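Local coordinates for leucine-rich repeat protein (PDB 4ECN), which is of unknown function but, as an extracellular leucine-rich repeat protein, probably binds other proteins, at residues A535-L540 and N558-F563. Numbering follows the deposited sequence.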
ATOM      1  N   ALA A 535     -20.572  17.785   6.374  1.00 51.65           N
ATOM      2  CA  ALA A 535     -21.583  17.742   5.325  1.00 52.85           C
ATOM      3  C   ALA A 535     -21.546  16.413   4.556  1.00 58.33           C
ATOM      4  O   ALA A 535     -22.575  15.760   4.394  1.00 57.83           O
ATOM      5  CB  ALA A 535     -21.361  18.891   4.361  1.00 53.82           C
ATOM      6  N   ASP A 536     -20.345  16.011   4.101  1.00 55.98           N
ATOM      7  CA  ASP A 536     -20.136  14.803   3.320  1.00 55.49           C
ATOM      8  C   ASP A 536     -20.547  13.557   4.110  1.00 57.50           C
ATOM      9  O   ASP A 536     -21.255  12.711   3.555  1.00 58.49           O
ATOM     10  CB  ASP A 536     -18.676  14.705   2.865  1.00 56.95           C
ATOM     11  CG  ASP A 536     -18.310  15.559   1.651  1.00 72.94           C
ATOM     12  OD1 ASP A 536     -19.241  15.956   0.881  1.00 74.15           O
ATOM     13  OD2 ASP A 536     -17.091  15.745   1.405  1.00 79.81           O
ATOM     14  N   TRP A 537     -20.165  13.471   5.401  1.00 50.80           N
ATOM     15  CA  TRP A 537     -20.536  12.331   6.233  1.00 49.37           C
ATOM     16  C   TRP A 537     -22.054  12.347   6.453  1.00 54.32           C
ATOM     17  O   TRP A 537     -22.681  11.301   6.291  1.00 53.54           O
ATOM     18  CB  TRP A 537     -19.756  12.313   7.559  1.00 47.35           C
ATOM     19  CG  TRP A 537     -19.933  11.067   8.410  1.00 47.96           C
ATOM     20  CD1 TRP A 537     -20.640   9.938   8.095  1.00 50.87           C
ATOM     21  CD2 TRP A 537     -19.395  10.848   9.726  1.00 47.25           C
ATOM     22  NE1 TRP A 537     -20.595   9.045   9.137  1.00 49.70           N
ATOM     23  CE2 TRP A 537     -19.828   9.570  10.147  1.00 50.69           C
ATOM     24  CE3 TRP A 537     -18.584  11.610  10.593  1.00 47.95           C
ATOM     25  CZ2 TRP A 537     -19.494   9.045  11.401  1.00 49.25           C
ATOM     26  CZ3 TRP A 537     -18.251  11.080  11.834  1.00 48.44           C
ATOM     27  CH2 TRP A 537     -18.700   9.816  12.224  1.00 48.73           C
ATOM     28  N   THR A 538     -22.653  13.529   6.731  1.00 52.84           N
ATOM     29  CA  THR A 538     -24.109  13.658   6.874  1.00 53.80           C
ATOM     30  C   THR A 538     -24.805  13.128   5.615  1.00 59.97           C
ATOM     31  O   THR A 538     -25.727  12.325   5.753  1.00 61.05           O
ATOM     32  CB  THR A 538     -24.566  15.104   7.160  1.00 58.86           C
ATOM     33  OG1 THR A 538     -23.750  15.722   8.145  1.00 59.42           O
ATOM     34  CG2 THR A 538     -25.998  15.170   7.620  1.00 58.00           C
ATOM     35  N   ARG A 539     -24.335  13.540   4.392  1.00 56.32           N
ATOM     36  CA  ARG A 539     -24.937  13.123   3.110  1.00 55.69           C
ATOM     37  C   ARG A 539     -24.908  11.607   2.998  1.00 59.97           C
ATOM     38  O   ARG A 539     -25.946  10.991   2.747  1.00 60.71           O
ATOM     39  CB  ARG A 539     -24.258  13.769   1.889  1.00 49.78           C
ATOM     40  CG  ARG A 539     -25.072  13.533   0.624  1.00 50.20           C
ATOM     41  CD  ARG A 539     -24.443  14.059  -0.648  1.00 56.24           C
ATOM     42  NE  ARG A 539     -25.052  13.430  -1.830  1.00 63.00           N
ATOM     43  CZ  ARG A 539     -24.607  13.577  -3.079  1.00 79.11           C
ATOM     44  NH1 ARG A 539     -23.550  14.342  -3.333  1.00 61.68           N
ATOM     45  NH2 ARG A 539     -25.211  12.951  -4.082  1.00 70.55           N
ATOM     46  N   LEU A 540     -23.740  11.027   3.256  1.00 55.50           N
ATOM     47  CA  LEU A 540     -23.465   9.600   3.232  1.00 55.62           C
ATOM     48  C   LEU A 540     -24.431   8.812   4.153  1.00 60.19           C
ATOM     49  O   LEU A 540     -24.987   7.805   3.726  1.00 59.77           O
ATOM     50  CB  LEU A 540     -22.011   9.403   3.681  1.00 54.86           C
ATOM     51  CG  LEU A 540     -21.300   8.171   3.194  1.00 59.80           C
ATOM     52  CD1 LEU A 540     -20.970   8.277   1.706  1.00 59.68           C
ATOM     53  CD2 LEU A 540     -20.015   7.970   3.974  1.00 63.08           C
ATOM     54  N   ASN A 558      -8.011  13.335   9.236  1.00 45.56           N
ATOM     55  CA  ASN A 558      -8.826  14.317   8.549  1.00 45.36           C
ATOM     56  C   ASN A 558      -9.064  15.519   9.450  1.00 49.76           C
ATOM     57  O   ASN A 558      -8.286  15.723  10.379  1.00 50.72           O
ATOM     58  CB  ASN A 558     -10.115  13.694   8.086  1.00 46.43           C
ATOM     59  CG  ASN A 558      -9.961  12.953   6.805  1.00 61.07           C
ATOM     60  OD1 ASN A 558      -9.333  13.438   5.867  1.00 56.49           O
ATOM     61  ND2 ASN A 558     -10.578  11.787   6.719  1.00 51.27           N
ATOM     62  N   ASN A 559     -10.067  16.362   9.138  1.00 46.40           N
ATOM     63  CA  ASN A 559     -10.268  17.633   9.821  1.00 46.50           C
ATOM     64  C   ASN A 559     -11.605  17.762  10.544  1.00 51.60           C
ATOM     65  O   ASN A 559     -11.942  18.885  10.968  1.00 53.48           O
ATOM     66  CB  ASN A 559     -10.178  18.777   8.789  1.00 42.69           C
ATOM     67  CG  ASN A 559      -8.812  18.977   8.185  1.00 50.66           C
ATOM     68  OD1 ASN A 559      -7.768  18.741   8.821  1.00 50.00           O
ATOM     69  ND2 ASN A 559      -8.789  19.450   6.948  1.00 34.79           N
ATOM     70  N   LEU A 560     -12.340  16.651  10.738  1.00 44.89           N
ATOM     71  CA  LEU A 560     -13.639  16.723  11.407  1.00 44.03           C
ATOM     72  C   LEU A 560     -13.541  17.357  12.820  1.00 50.67           C
ATOM     73  O   LEU A 560     -12.692  16.963  13.613  1.00 50.38           O
ATOM     74  CB  LEU A 560     -14.269  15.332  11.521  1.00 42.25           C
ATOM     75  CG  LEU A 560     -15.765  15.364  11.742  1.00 45.31           C
ATOM     76  CD1 LEU A 560     -16.482  15.802  10.488  1.00 45.20           C
ATOM     77  CD2 LEU A 560     -16.269  14.048  12.257  1.00 45.24           C
ATOM     78  N   GLU A 561     -14.407  18.337  13.115  1.00 48.57           N
ATOM     79  CA  GLU A 561     -14.456  18.963  14.437  1.00 49.31           C
ATOM     80  C   GLU A 561     -15.743  18.528  15.198  1.00 54.99           C
ATOM     81  O   GLU A 561     -15.726  18.412  16.433  1.00 54.46           O
ATOM     82  CB  GLU A 561     -14.370  20.500  14.331  1.00 51.36           C
ATOM     83  CG  GLU A 561     -13.003  21.012  13.876  1.00 57.79           C
ATOM     84  CD  GLU A 561     -12.834  22.502  13.625  1.00 71.43           C
ATOM     85  OE1 GLU A 561     -13.654  23.311  14.118  1.00 68.67           O
ATOM     86  OE2 GLU A 561     -11.849  22.862  12.944  1.00 67.48           O
ATOM     87  N   GLU A 562     -16.829  18.248  14.441  1.00 51.95           N
ATOM     88  CA  GLU A 562     -18.144  17.834  14.943  1.00 52.26           C
ATOM     89  C   GLU A 562     -18.709  16.609  14.197  1.00 54.59           C
ATOM     90  O   GLU A 562     -18.689  16.582  12.964  1.00 54.65           O
ATOM     91  CB  GLU A 562     -19.173  18.992  14.799  1.00 54.88           C
ATOM     92  CG  GLU A 562     -18.894  20.248  15.601  1.00 64.17           C
ATOM     93  CD  GLU A 562     -19.695  21.474  15.196  1.00 88.02           C
ATOM     94  OE1 GLU A 562     -20.922  21.358  14.967  1.00 87.94           O
ATOM     95  OE2 GLU A 562     -19.095  22.571  15.152  1.00 86.03           O
ATOM     96  N   PHE A 563     -19.307  15.657  14.935  1.00 48.45           N
ATOM     97  CA  PHE A 563     -20.000  14.522  14.341  1.00 47.51           C
ATOM     98  C   PHE A 563     -21.338  14.955  13.773  1.00 52.69           C
ATOM     99  O   PHE A 563     -21.992  15.787  14.395  1.00 52.36           O
ATOM    100  CB  PHE A 563     -20.224  13.416  15.383  1.00 48.87           C
ATOM    101  CG  PHE A 563     -19.198  12.307  15.450  1.00 48.69           C
ATOM    102  CD1 PHE A 563     -17.836  12.587  15.354  1.00 51.03           C
ATOM    103  CD2 PHE A 563     -19.581  11.005  15.729  1.00 48.59           C
ATOM    104  CE1 PHE A 563     -16.890  11.563  15.427  1.00 50.10           C
ATOM    105  CE2 PHE A 563     -18.632   9.986  15.824  1.00 49.93           C
ATOM    106  CZ  PHE A 563     -17.296  10.267  15.652  1.00 47.37           C
TER
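Trp-537 meets Leu-560 and Phe-563 in a buried, wholly apolar contact between helix 530-542, on the convex side of the leucine-rich repeat solenoid, and the loop that follows strand 552-554 in the next coil. The close approaches are all made by CE3, CZ3 and CH2 of the indole's six-membered ring. Its edge is turned to the face of Phe-563, a T-shaped pair with centroids 4.8 Å apart and planes at 67°. Trp-537 CH2 comes within 3.6 Å of Phe-563 CE2 and stands over the phenyl face, displaced toward its rim. Leu-560 joins at the same indole through one methyl: its CD2 lies near the indole plane, 3.6 Å from Trp-537 CZ3 and 3.8 Å from Trp-537 CE3. The first torsion of Trp-537 explains this reach, since CG is anti to the backbone N (chi1 -172°) and the long axis of the indole extends from the helix toward the loop. The backbones stay well apart, the CA atoms of Trp-537 and Phe-563 being separated by 8.4 Å. Leu-569 of helix 566-569 packs on both aromatic residues, while Pro-564 and Met-572 also touch the indole. With an alanine in place of Phe-563, the CZ3–CH2 edge of Trp-537 would probably lose its aromatic partner and a gap would open beside Leu-569. Backbone hydrogen bonds of Leu-560 with Lys-584 and of Phe-563 with His-587 tie the loop to the following coil. Apolar side chains of successive coils packing into the solenoid core behind the parallel sheet are typical of the leucine-rich repeat fold, a helix serving as the convex element in this coil.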